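Local coordinates for protein PrgA (Enterococcus faecalis, PDB 6Z9K) that extends from the enterococcal cell surface and provides surface exclusion against unwanted conjugation, this piece being its magnesium-binding CAP domain, at residues D86-L91 / L190-T195; K14-P19 / S166-L171; K59-D64 / V158-L163; Y79-L84 / E232-K237. One frame throughout, in Å; residues are numbered along the deposited sequence.

Contact 1 of 4, residues D86-L91 / L190-T195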
# COMPACT_ATOMS: atom_id res chain seq x y z
N ASP A 86 -6.31 7.84 4.80
CA ASP A 86 -7.51 7.90 5.67
C ASP A 86 -7.06 7.51 7.09
O ASP A 86 -7.42 8.19 8.04
CB ASP A 86 -8.61 7.06 5.06
CG ASP A 86 -9.87 6.95 5.90
OD1 ASP A 86 -10.48 7.98 6.11
OD2 ASP A 86 -10.22 5.82 6.33
N VAL A 87 -6.28 6.45 7.23
CA VAL A 87 -5.80 5.98 8.54
C VAL A 87 -4.81 7.02 9.06
O VAL A 87 -4.87 7.44 10.21
CB VAL A 87 -5.15 4.60 8.39
CG1 VAL A 87 -4.50 4.12 9.65
CG2 VAL A 87 -6.18 3.60 7.90
N ARG A 88 -3.86 7.44 8.22
CA ARG A 88 -2.79 8.37 8.69
C ARG A 88 -3.42 9.68 9.19
O ARG A 88 -2.99 10.18 10.27
CB ARG A 88 -1.80 8.61 7.55
CG ARG A 88 -0.91 7.39 7.33
CD ARG A 88 0.11 7.60 6.24
NE ARG A 88 1.10 8.63 6.54
CZ ARG A 88 2.27 8.46 7.13
NH1 ARG A 88 2.75 7.25 7.40
NH2 ARG A 88 2.99 9.52 7.43
N LYS A 89 -4.43 10.21 8.49
CA LYS A 89 -5.08 11.47 8.88
C LYS A 89 -5.77 11.24 10.25
O LYS A 89 -5.66 12.14 11.15
CB LYS A 89 -6.08 11.93 7.83
CG LYS A 89 -6.71 13.28 8.17
CD LYS A 89 -7.52 13.81 7.04
CE LYS A 89 -7.87 15.27 7.25
NZ LYS A 89 -8.87 15.71 6.24
N LYS A 90 -6.38 10.10 10.47
CA LYS A 90 -7.08 9.89 11.77
C LYS A 90 -6.04 9.90 12.89
O LYS A 90 -6.39 10.35 14.00
CB LYS A 90 -7.86 8.58 11.77
CG LYS A 90 -9.12 8.69 10.91
CD LYS A 90 -9.85 7.40 10.73
CE LYS A 90 -11.16 7.57 9.98
NZ LYS A 90 -11.83 6.25 9.82
N LEU A 91 -4.82 9.47 12.61
CA LEU A 91 -3.74 9.38 13.62
C LEU A 91 -2.89 10.65 13.64
O LEU A 91 -1.93 10.71 14.42
CB LEU A 91 -2.89 8.12 13.39
CG LEU A 91 -3.55 6.77 13.62
CD1 LEU A 91 -2.60 5.63 13.36
CD2 LEU A 91 -4.15 6.65 15.00
N LEU A 190 2.87 3.55 8.91
CA LEU A 190 2.42 4.68 9.73
C LEU A 190 3.60 5.51 10.19
O LEU A 190 3.45 6.25 11.15
CB LEU A 190 1.59 4.13 10.89
CG LEU A 190 0.36 3.34 10.51
CD1 LEU A 190 -0.42 2.95 11.77
CD2 LEU A 190 -0.57 4.15 9.56
N GLN A 191 4.72 5.49 9.46
CA GLN A 191 5.90 6.28 9.90
C GLN A 191 5.64 7.78 9.73
O GLN A 191 5.18 8.20 8.67
CB GLN A 191 7.12 5.83 9.09
CG GLN A 191 8.39 6.50 9.56
CD GLN A 191 9.62 6.16 8.76
OE1 GLN A 191 10.41 5.33 9.18
NE2 GLN A 191 9.81 6.84 7.64
N ASP A 192 5.89 8.61 10.74
CA ASP A 192 5.55 10.05 10.54
C ASP A 192 6.66 10.64 9.64
O ASP A 192 7.79 10.09 9.57
CB ASP A 192 5.25 10.84 11.83
CG ASP A 192 4.37 12.08 11.69
OD1 ASP A 192 3.84 12.44 10.55
OD2 ASP A 192 4.16 12.73 12.77
N GLY A 193 6.29 11.63 8.87
CA GLY A 193 7.17 12.42 8.02
C GLY A 193 7.22 11.88 6.60
O GLY A 193 7.77 12.56 5.73
N LYS A 194 6.62 10.73 6.33
CA LYS A 194 6.50 10.29 4.92
C LYS A 194 5.61 11.24 4.13
O LYS A 194 4.66 11.84 4.67
CB LYS A 194 6.03 8.85 4.85
CG LYS A 194 7.11 7.85 5.19
CD LYS A 194 6.63 6.43 4.99
CE LYS A 194 7.72 5.42 5.20
NZ LYS A 194 7.23 4.04 4.97
N THR A 195 5.94 11.45 2.89
CA THR A 195 5.21 12.43 2.06
C THR A 195 4.81 11.84 0.73
O THR A 195 4.10 12.55 0.01
CB THR A 195 6.08 13.67 1.83
OG1 THR A 195 7.23 13.34 1.07
CG2 THR A 195 6.41 14.32 3.15
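Arg88 reaches from the last turns of helix 70-90 to the loop that follows helix 184-189 and puts both terminal nitrogens on one backbone oxygen, Gln191 O. The forked pair of hydrogen bonds measures 2.9 Å from Arg88 NH1 to Gln191 O and 2.8 Å from Arg88 NH2 to Gln191 O; both are bent, at 143° and 147°, because two N-H groups share one acceptor. The oxygen lies in the guanidinium plane, while both nitrogens approach it from the same face of its carbonyl. Arg88 NE binds Ser94 O and NH1 also reaches Leu189 O, which together fix the rotation of the group. The carboxylate of Asp192 stays beyond salt-bridge range of Arg88 NH2 and takes the backbone N-H of Ser94.

The apolar part gathers on Leu190. Its CD2 meets Val87 CG1 at 3.9 Å and also touches Arg88 CG, whereas CD1 meets Leu91 CD1 at 3.8 Å. Leu190 lies across Val87 and Leu91 and runs antiparallel to the Arg88 side chain.

Gln191 to Lys194 form a type II beta turn, with Gly193 taking its positive phi. This turn carries the chain from helix 184-189, which bears the magnesium ligand His185, into strand 196-202, and Arg88 ties it to the C-terminal end of helix 70-90.

Contact 2 of 4, residues K14-P19 / S166-L171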
# COMPACT_ATOMS: atom_id res chain seq x y z
N LYS A 14 -14.50 1.89 0.96
CA LYS A 14 -13.45 0.88 1.24
C LYS A 14 -12.54 1.30 2.39
O LYS A 14 -11.58 0.62 2.65
CB LYS A 14 -12.68 0.61 -0.05
CG LYS A 14 -13.46 -0.30 -0.99
CD LYS A 14 -13.02 -0.24 -2.38
CE LYS A 14 -13.96 -0.90 -3.37
NZ LYS A 14 -15.33 -0.34 -3.34
N GLY A 15 -12.90 2.36 3.12
CA GLY A 15 -12.11 2.83 4.26
C GLY A 15 -11.88 1.70 5.26
O GLY A 15 -12.79 0.86 5.50
N ILE A 16 -10.70 1.69 5.83
CA ILE A 16 -10.34 0.69 6.85
C ILE A 16 -10.98 1.08 8.17
O ILE A 16 -10.85 2.25 8.61
CB ILE A 16 -8.81 0.52 6.92
CG1 ILE A 16 -8.31 0.01 5.57
CG2 ILE A 16 -8.44 -0.44 8.04
CD1 ILE A 16 -6.86 0.22 5.40
N ASN A 17 -11.61 0.13 8.80
CA ASN A 17 -12.33 0.42 10.07
C ASN A 17 -11.36 0.28 11.24
O ASN A 17 -10.79 -0.81 11.42
CB ASN A 17 -13.50 -0.53 10.23
CG ASN A 17 -14.48 -0.40 9.09
OD1 ASN A 17 -14.95 0.71 8.84
ND2 ASN A 17 -14.74 -1.50 8.39
N LEU A 18 -11.11 1.37 11.98
CA LEU A 18 -10.09 1.31 13.03
C LEU A 18 -10.76 0.83 14.30
O LEU A 18 -11.85 1.25 14.67
CB LEU A 18 -9.41 2.65 13.27
CG LEU A 18 -8.71 3.23 12.05
CD1 LEU A 18 -8.00 4.52 12.41
CD2 LEU A 18 -7.76 2.24 11.42
N PRO A 19 -10.06 -0.04 15.05
CA PRO A 19 -10.57 -0.52 16.33
C PRO A 19 -10.25 0.48 17.43
O PRO A 19 -9.35 1.32 17.30
CB PRO A 19 -9.74 -1.78 16.55
CG PRO A 19 -8.42 -1.45 15.92
CD PRO A 19 -8.78 -0.66 14.67
N SER A 166 -7.16 -7.18 -3.12
CA SER A 166 -5.88 -7.67 -2.57
C SER A 166 -5.17 -6.56 -1.81
O SER A 166 -4.57 -6.81 -0.76
CB SER A 166 -5.04 -8.17 -3.73
OG SER A 166 -5.64 -9.32 -4.35
N ILE A 167 -5.15 -5.37 -2.38
CA ILE A 167 -4.46 -4.23 -1.74
C ILE A 167 -5.13 -3.92 -0.41
O ILE A 167 -4.40 -3.71 0.60
CB ILE A 167 -4.37 -3.02 -2.69
CG1 ILE A 167 -3.38 -3.31 -3.82
CG2 ILE A 167 -4.04 -1.78 -1.88
CD1 ILE A 167 -3.47 -2.34 -4.94
N ARG A 168 -6.45 -3.88 -0.36
CA ARG A 168 -7.06 -3.54 0.94
C ARG A 168 -6.74 -4.66 1.94
O ARG A 168 -6.49 -4.34 3.10
CB ARG A 168 -8.56 -3.33 0.79
CG ARG A 168 -9.18 -2.81 2.08
CD ARG A 168 -10.70 -2.77 1.94
NE ARG A 168 -11.36 -2.17 3.09
CZ ARG A 168 -11.76 -2.80 4.19
NH1 ARG A 168 -11.62 -4.09 4.33
NH2 ARG A 168 -12.36 -2.13 5.16
N LYS A 169 -6.79 -5.92 1.56
CA LYS A 169 -6.54 -7.07 2.46
C LYS A 169 -5.10 -6.96 2.95
O LYS A 169 -4.84 -7.17 4.13
CB LYS A 169 -6.77 -8.41 1.74
CG LYS A 169 -6.70 -9.60 2.69
CD LYS A 169 -7.13 -10.87 2.01
CE LYS A 169 -6.64 -12.10 2.75
NZ LYS A 169 -6.74 -13.33 1.90
N MET A 170 -4.17 -6.65 2.04
CA MET A 170 -2.75 -6.44 2.42
C MET A 170 -2.61 -5.33 3.46
O MET A 170 -1.92 -5.53 4.47
CB MET A 170 -1.92 -6.14 1.16
CG MET A 170 -0.49 -5.83 1.47
SD MET A 170 0.35 -5.28 -0.03
CE MET A 170 -0.96 -5.53 -1.21
N LEU A 171 -3.26 -4.19 3.27
CA LEU A 171 -3.14 -3.10 4.27
C LEU A 171 -3.75 -3.55 5.59
O LEU A 171 -3.17 -3.23 6.62
CB LEU A 171 -3.83 -1.84 3.74
CG LEU A 171 -3.15 -1.15 2.55
CD1 LEU A 171 -4.01 -0.03 2.00
CD2 LEU A 171 -1.76 -0.66 2.93
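Arg168, on helix 160-176, spends two N-H groups on consecutive carbonyls of the N-terminal loop 14-19. Arg168 NE donates to Lys14 O at 2.8 Å with an angle of 167° at the hydrogen, and Arg168 NH2 donates to Gly15 O at 3.0 Å, nearly as straight. Both oxygens sit at the edge of the guanidinium, in its plane, although each nitrogen stands well above the plane of the carbonyl it binds. The chain gets there by running extended from CG to NE, with CG anti to the backbone N (chi1 -173°). The remaining nitrogen, NH1, binds Asn46 O, so a backbone carbonyl from another loop shares the same group.

Apolar groups close in around this polar grip. Ile16 lays CG1 over one face of the guanidinium and turns CD1 to Leu171 CB, 4.0 Å away, the two side chains lying crosswise. Asn17 brings ND2 to 4.1 Å from Arg168 NH2, its amide turned 64° from the guanidinium plane; that amide instead bonds Met45 O through ND2 and Lys239 through OD1. Lys14 carries its ammonium away to a salt bridge with Asp55.

The irregular loop 14-19 is thereby pinned to the side of helix 160-176, whose Ile167, Met170 and Leu171 pack against strand 211-217. Within the two segments the buried arginine is matched to neutral carbonyls and no carboxylate, so its positive charge is probably spread over the dipoles of at least three peptide groups, Asn46 included, which would also hold the flat group rigidly in place.

Contact 3 of 4, residues K59-D64 / V158-L163; sequences KDVMWD and VSKYTL
Lys59 lies alongside the ring of Tyr161, the two side chains pointing the same way. The lysine is extended beyond CG: CG rests 3.5 Å from Tyr161 CG, and CE sits over the centre of the ring, 3.7 Å from the centroid, a CH-pi contact. Its ammonium goes on past the centre, with Lys59 NZ 4.9 Å from the centroid in a cation-pi interaction, and finds a salt bridge with Glu56. In Tyr161, CG stands anti to the backbone N (chi1 172°), and chi2 of -86° turns the ring's face to the lysine; Phe49 meets the same ring edge-to-face.

Behind these side chains is a two-stranded antiparallel ladder, 62-64 against 157-159, that runs directly into helix 160-176. Trp63 and Val158 form its hydrogen-bonded pair, and Met62 faces Ser159 in a non-hydrogen-bonded one. Ser159 ends the strand and serves as N-cap: its OG, held between the backbone N and carbonyl carbon (chi1 79°), accepts from Thr162 N at 3.0 Å. The first helical N-H, Lys160 N, goes across to Val61 O at 2.8 Å, nearly along the C=O axis.

Met62 curls back through bends at chi2 and chi3, bringing SD to 3.7 Å from Ser159 CB and CE against the backbone of 158 and 159. Across the sheet, Trp63 shares its side with Val158. Lys160 CB lies over one face of the indole, offset toward the rim, and the extended lysine passes CZ2 before pairing with Glu75 on helix 70-90. Leu163 CD1 presses obliquely on Trp63 CE3 at 3.5 Å, while Leu76 touches the indole from helix 70-90.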
# COMPACT_ATOMS: atom_id res chain seq x y z
N LYS A 59 -14.87 -6.29 -12.12
CA LYS A 59 -14.51 -7.74 -12.14
C LYS A 59 -14.22 -8.18 -13.58
O LYS A 59 -13.63 -9.23 -13.72
CB LYS A 59 -15.60 -8.61 -11.53
CG LYS A 59 -15.65 -8.60 -10.02
CD LYS A 59 -16.68 -9.55 -9.44
CE LYS A 59 -16.80 -9.46 -7.94
NZ LYS A 59 -18.04 -10.12 -7.45
N ASP A 60 -14.65 -7.39 -14.57
CA ASP A 60 -14.45 -7.66 -16.03
C ASP A 60 -13.50 -6.61 -16.61
O ASP A 60 -13.30 -6.61 -17.86
CB ASP A 60 -15.80 -7.72 -16.75
CG ASP A 60 -16.64 -8.90 -16.32
OD1 ASP A 60 -16.05 -9.96 -16.03
OD2 ASP A 60 -17.89 -8.76 -16.24
N VAL A 61 -12.89 -5.77 -15.78
CA VAL A 61 -11.77 -4.90 -16.26
C VAL A 61 -10.45 -5.63 -15.99
O VAL A 61 -10.04 -5.75 -14.82
CB VAL A 61 -11.80 -3.50 -15.63
CG1 VAL A 61 -10.68 -2.63 -16.17
CG2 VAL A 61 -13.14 -2.82 -15.84
N MET A 62 -9.79 -6.13 -17.04
CA MET A 62 -8.58 -6.96 -16.88
C MET A 62 -7.36 -6.07 -17.11
O MET A 62 -7.29 -5.36 -18.13
CB MET A 62 -8.58 -8.16 -17.82
CG MET A 62 -9.81 -9.03 -17.69
SD MET A 62 -10.09 -9.59 -15.97
CE MET A 62 -8.66 -10.65 -15.74
N TRP A 63 -6.42 -6.10 -16.17
CA TRP A 63 -5.15 -5.35 -16.21
C TRP A 63 -3.99 -6.31 -16.45
O TRP A 63 -3.90 -7.34 -15.78
CB TRP A 63 -4.97 -4.61 -14.88
CG TRP A 63 -5.83 -3.40 -14.74
CD1 TRP A 63 -6.96 -3.07 -15.43
CD2 TRP A 63 -5.60 -2.34 -13.82
NE1 TRP A 63 -7.41 -1.84 -15.04
CE2 TRP A 63 -6.60 -1.38 -14.04
CE3 TRP A 63 -4.58 -2.09 -12.90
CZ2 TRP A 63 -6.66 -0.22 -13.28
CZ3 TRP A 63 -4.66 -0.95 -12.13
CH2 TRP A 63 -5.67 -0.02 -12.35
N ASP A 64 -3.08 -5.94 -17.35
CA ASP A 64 -1.86 -6.72 -17.62
C ASP A 64 -0.79 -6.14 -16.70
O ASP A 64 -0.38 -5.05 -16.98
CB ASP A 64 -1.57 -6.61 -19.13
CG ASP A 64 -0.47 -7.53 -19.62
OD1 ASP A 64 0.37 -7.93 -18.78
OD2 ASP A 64 -0.49 -7.84 -20.85
N VAL A 158 -5.10 -9.78 -14.49
CA VAL A 158 -5.83 -9.84 -13.18
C VAL A 158 -6.85 -8.71 -13.21
O VAL A 158 -6.53 -7.66 -13.76
CB VAL A 158 -4.90 -9.78 -11.94
CG1 VAL A 158 -4.00 -8.58 -11.92
CG2 VAL A 158 -5.68 -9.81 -10.66
N SER A 159 -8.03 -8.90 -12.63
CA SER A 159 -9.08 -7.86 -12.73
C SER A 159 -8.71 -6.73 -11.80
O SER A 159 -8.03 -6.97 -10.78
CB SER A 159 -10.46 -8.36 -12.45
OG SER A 159 -10.70 -8.49 -11.08
N LYS A 160 -9.16 -5.54 -12.15
CA LYS A 160 -9.04 -4.32 -11.33
C LYS A 160 -9.70 -4.58 -9.97
O LYS A 160 -9.14 -4.22 -8.94
CB LYS A 160 -9.73 -3.19 -12.09
CG LYS A 160 -9.87 -1.89 -11.33
CD LYS A 160 -10.36 -0.80 -12.19
CE LYS A 160 -10.15 0.53 -11.53
NZ LYS A 160 -10.45 1.61 -12.50
N TYR A 161 -10.84 -5.26 -9.97
CA TYR A 161 -11.53 -5.63 -8.71
C TYR A 161 -10.56 -6.41 -7.82
O TYR A 161 -10.39 -6.09 -6.64
CB TYR A 161 -12.79 -6.46 -9.01
CG TYR A 161 -13.42 -7.03 -7.77
CD1 TYR A 161 -12.99 -8.24 -7.24
CD2 TYR A 161 -14.38 -6.32 -7.07
CE1 TYR A 161 -13.51 -8.74 -6.05
CE2 TYR A 161 -14.93 -6.81 -5.89
CZ TYR A 161 -14.50 -8.03 -5.39
OH TYR A 161 -15.03 -8.52 -4.21
N THR A 162 -9.96 -7.45 -8.37
CA THR A 162 -9.05 -8.34 -7.62
C THR A 162 -7.86 -7.55 -7.07
O THR A 162 -7.54 -7.78 -5.92
CB THR A 162 -8.56 -9.50 -8.48
OG1 THR A 162 -9.75 -10.22 -8.73
CG2 THR A 162 -7.52 -10.35 -7.79
N LEU A 163 -7.23 -6.70 -7.88
CA LEU A 163 -6.11 -5.89 -7.34
C LEU A 163 -6.60 -5.00 -6.20
O LEU A 163 -5.89 -4.89 -5.19
CB LEU A 163 -5.51 -5.03 -8.44
CG LEU A 163 -4.79 -5.79 -9.56
CD1 LEU A 163 -4.46 -4.83 -10.71
CD2 LEU A 163 -3.56 -6.49 -9.00

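Contact 4 of 4, residues Y79-L84 / E232-K237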
# COMPACT_ATOMS: atom_id res chain seq x y z
N TYR A 79 -5.53 4.87 -5.43
CA TYR A 79 -6.47 4.00 -4.67
C TYR A 79 -5.87 3.62 -3.32
O TYR A 79 -6.46 3.77 -2.24
CB TYR A 79 -6.75 2.74 -5.47
CG TYR A 79 -7.43 1.67 -4.66
CD1 TYR A 79 -8.78 1.71 -4.39
CD2 TYR A 79 -6.72 0.62 -4.14
CE1 TYR A 79 -9.41 0.72 -3.65
CE2 TYR A 79 -7.32 -0.37 -3.38
CZ TYR A 79 -8.67 -0.33 -3.11
OH TYR A 79 -9.28 -1.34 -2.40
N THR A 80 -4.60 3.22 -3.38
CA THR A 80 -3.88 2.70 -2.20
C THR A 80 -3.57 3.84 -1.23
O THR A 80 -3.79 3.71 -0.03
CB THR A 80 -2.58 2.03 -2.64
OG1 THR A 80 -2.84 1.07 -3.67
CG2 THR A 80 -1.87 1.40 -1.46
N THR A 81 -3.17 4.98 -1.78
CA THR A 81 -2.77 6.14 -0.98
C THR A 81 -4.01 6.69 -0.29
O THR A 81 -3.92 7.17 0.87
CB THR A 81 -1.97 7.14 -1.81
OG1 THR A 81 -0.86 6.47 -2.43
CG2 THR A 81 -1.43 8.23 -0.91
N GLU A 82 -5.15 6.68 -0.94
CA GLU A 82 -6.40 7.15 -0.29
C GLU A 82 -6.67 6.29 0.94
O GLU A 82 -7.03 6.85 2.00
CB GLU A 82 -7.57 7.06 -1.26
CG GLU A 82 -7.61 8.20 -2.27
CD GLU A 82 -8.72 8.06 -3.30
OE1 GLU A 82 -9.36 7.01 -3.34
OE2 GLU A 82 -8.90 9.03 -4.07
N LEU A 83 -6.58 4.97 0.80
CA LEU A 83 -6.88 4.11 1.96
C LEU A 83 -5.89 4.40 3.09
O LEU A 83 -6.33 4.50 4.27
CB LEU A 83 -6.79 2.63 1.58
CG LEU A 83 -7.81 2.19 0.55
CD1 LEU A 83 -7.66 0.67 0.28
CD2 LEU A 83 -9.22 2.53 0.97
N LEU A 84 -4.61 4.48 2.79
CA LEU A 84 -3.60 4.67 3.84
C LEU A 84 -3.71 6.07 4.45
O LEU A 84 -3.57 6.20 5.68
CB LEU A 84 -2.22 4.37 3.29
CG LEU A 84 -1.10 4.43 4.31
CD1 LEU A 84 -1.35 3.48 5.49
CD2 LEU A 84 0.23 4.11 3.63
N GLU A 232 0.31 15.13 -5.94
CA GLU A 232 -1.01 15.50 -5.39
C GLU A 232 -1.28 14.63 -4.17
O GLU A 232 -1.18 13.39 -4.29
CB GLU A 232 -2.10 15.28 -6.44
CG GLU A 232 -3.48 15.66 -5.94
CD GLU A 232 -4.15 16.86 -6.61
OE1 GLU A 232 -3.55 17.38 -7.57
OE2 GLU A 232 -5.27 17.27 -6.17
N VAL A 233 -1.69 15.23 -3.06
CA VAL A 233 -2.15 14.45 -1.88
C VAL A 233 -3.45 13.71 -2.24
O VAL A 233 -4.43 14.37 -2.70
CB VAL A 233 -2.31 15.36 -0.65
CG1 VAL A 233 -2.85 14.58 0.52
CG2 VAL A 233 -1.00 16.01 -0.27
N ALA A 234 -3.46 12.39 -2.04
CA ALA A 234 -4.61 11.51 -2.35
C ALA A 234 -5.52 11.55 -1.13
O ALA A 234 -5.07 11.32 -0.05
CB ALA A 234 -4.14 10.11 -2.63
N SER A 235 -6.75 11.95 -1.29
CA SER A 235 -7.68 12.11 -0.14
C SER A 235 -9.08 11.66 -0.56
O SER A 235 -9.57 12.16 -1.57
CB SER A 235 -7.69 13.55 0.30
OG SER A 235 -8.58 13.72 1.39
N MET A 236 -9.67 10.73 0.17
CA MET A 236 -11.09 10.34 -0.01
C MET A 236 -11.87 10.87 1.19
O MET A 236 -11.29 10.98 2.27
CB MET A 236 -11.22 8.81 -0.09
CG MET A 236 -10.94 8.13 1.23
SD MET A 236 -10.72 6.34 1.21
CE MET A 236 -11.84 5.84 -0.06
N LYS A 237 -13.18 11.13 1.05
CA LYS A 237 -14.01 11.53 2.23
C LYS A 237 -14.05 10.34 3.18
O LYS A 237 -14.16 9.22 2.67
CB LYS A 237 -15.41 11.97 1.80
CG LYS A 237 -15.59 13.48 1.64
CD LYS A 237 -16.60 14.06 2.63
CE LYS A 237 -16.59 15.57 2.71
NZ LYS A 237 -17.50 16.19 1.70
O HOH W 1 -7.86 9.54 2.13
O HOH W 2 -7.52 11.41 -4.15
O HOH W 3 -11.50 10.50 -3.71
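The chain at 234-236 passes helix 70-90 in extended form, closest where the CA atoms of Glu82 and Ser235 are 5.1 Å apart, and no direct hydrogen bond joins the two segments. Ala234 points its CB at the helix, 3.7 Å from Thr81 CG2 and also against Glu82 CG. Two residues on, Met236 sends its side chain inward: CG lies between the backbone N and carbonyl carbon (chi1 70°), and SD settles 3.8 Å from Glu82 O and 4.1 Å from Leu83 CD2. Glu82 runs between these two, extended beyond CG, with CD near Met236 CB. Ser235, between Ala234 and Met236, turns its CB away from the helix. Here the chain leaves the short antiparallel ladder of 97-98 with 232-233 and heads for the C-terminal helix 239-245, crossing the outside of helix 70-90. Water fills in the polar links. One molecule joins backbone to backbone, donating to Glu82 O at 2.8 Å and accepting from Met236 N at 2.9 Å. Two more tie Glu82 OE2 to Ser235: both donate to the carboxylate oxygen, one accepting from Ser235 N, the other donating only weakly to Ser235 O. Asn85 ND2, one helical turn past Thr81, binds Ala234 O directly.

Overall arrangement
Helix 70-90 carries contact 4 midway and contact 1 at its C-terminal end, their centres 11 Å apart; Leu84 CD1 and Leu190 CD2 pack between them. Helix 160-176 joins contact 3, at its start, to contact 2, the two centres lying about 18 Å apart. The helices meet where Leu171 and Ile167 pack on Leu83 and Thr80, so contacts 2 and 4 touch. Contacts 1 and 3 lie on opposite sides of the chain's centre, about 28 Å between centres. Along the sequence contact 3 nests inside contact 2 and contact 1 inside contact 4, while the other pairs cross. Early and late segments are thus interlaced around two helices of one compact CAP domain.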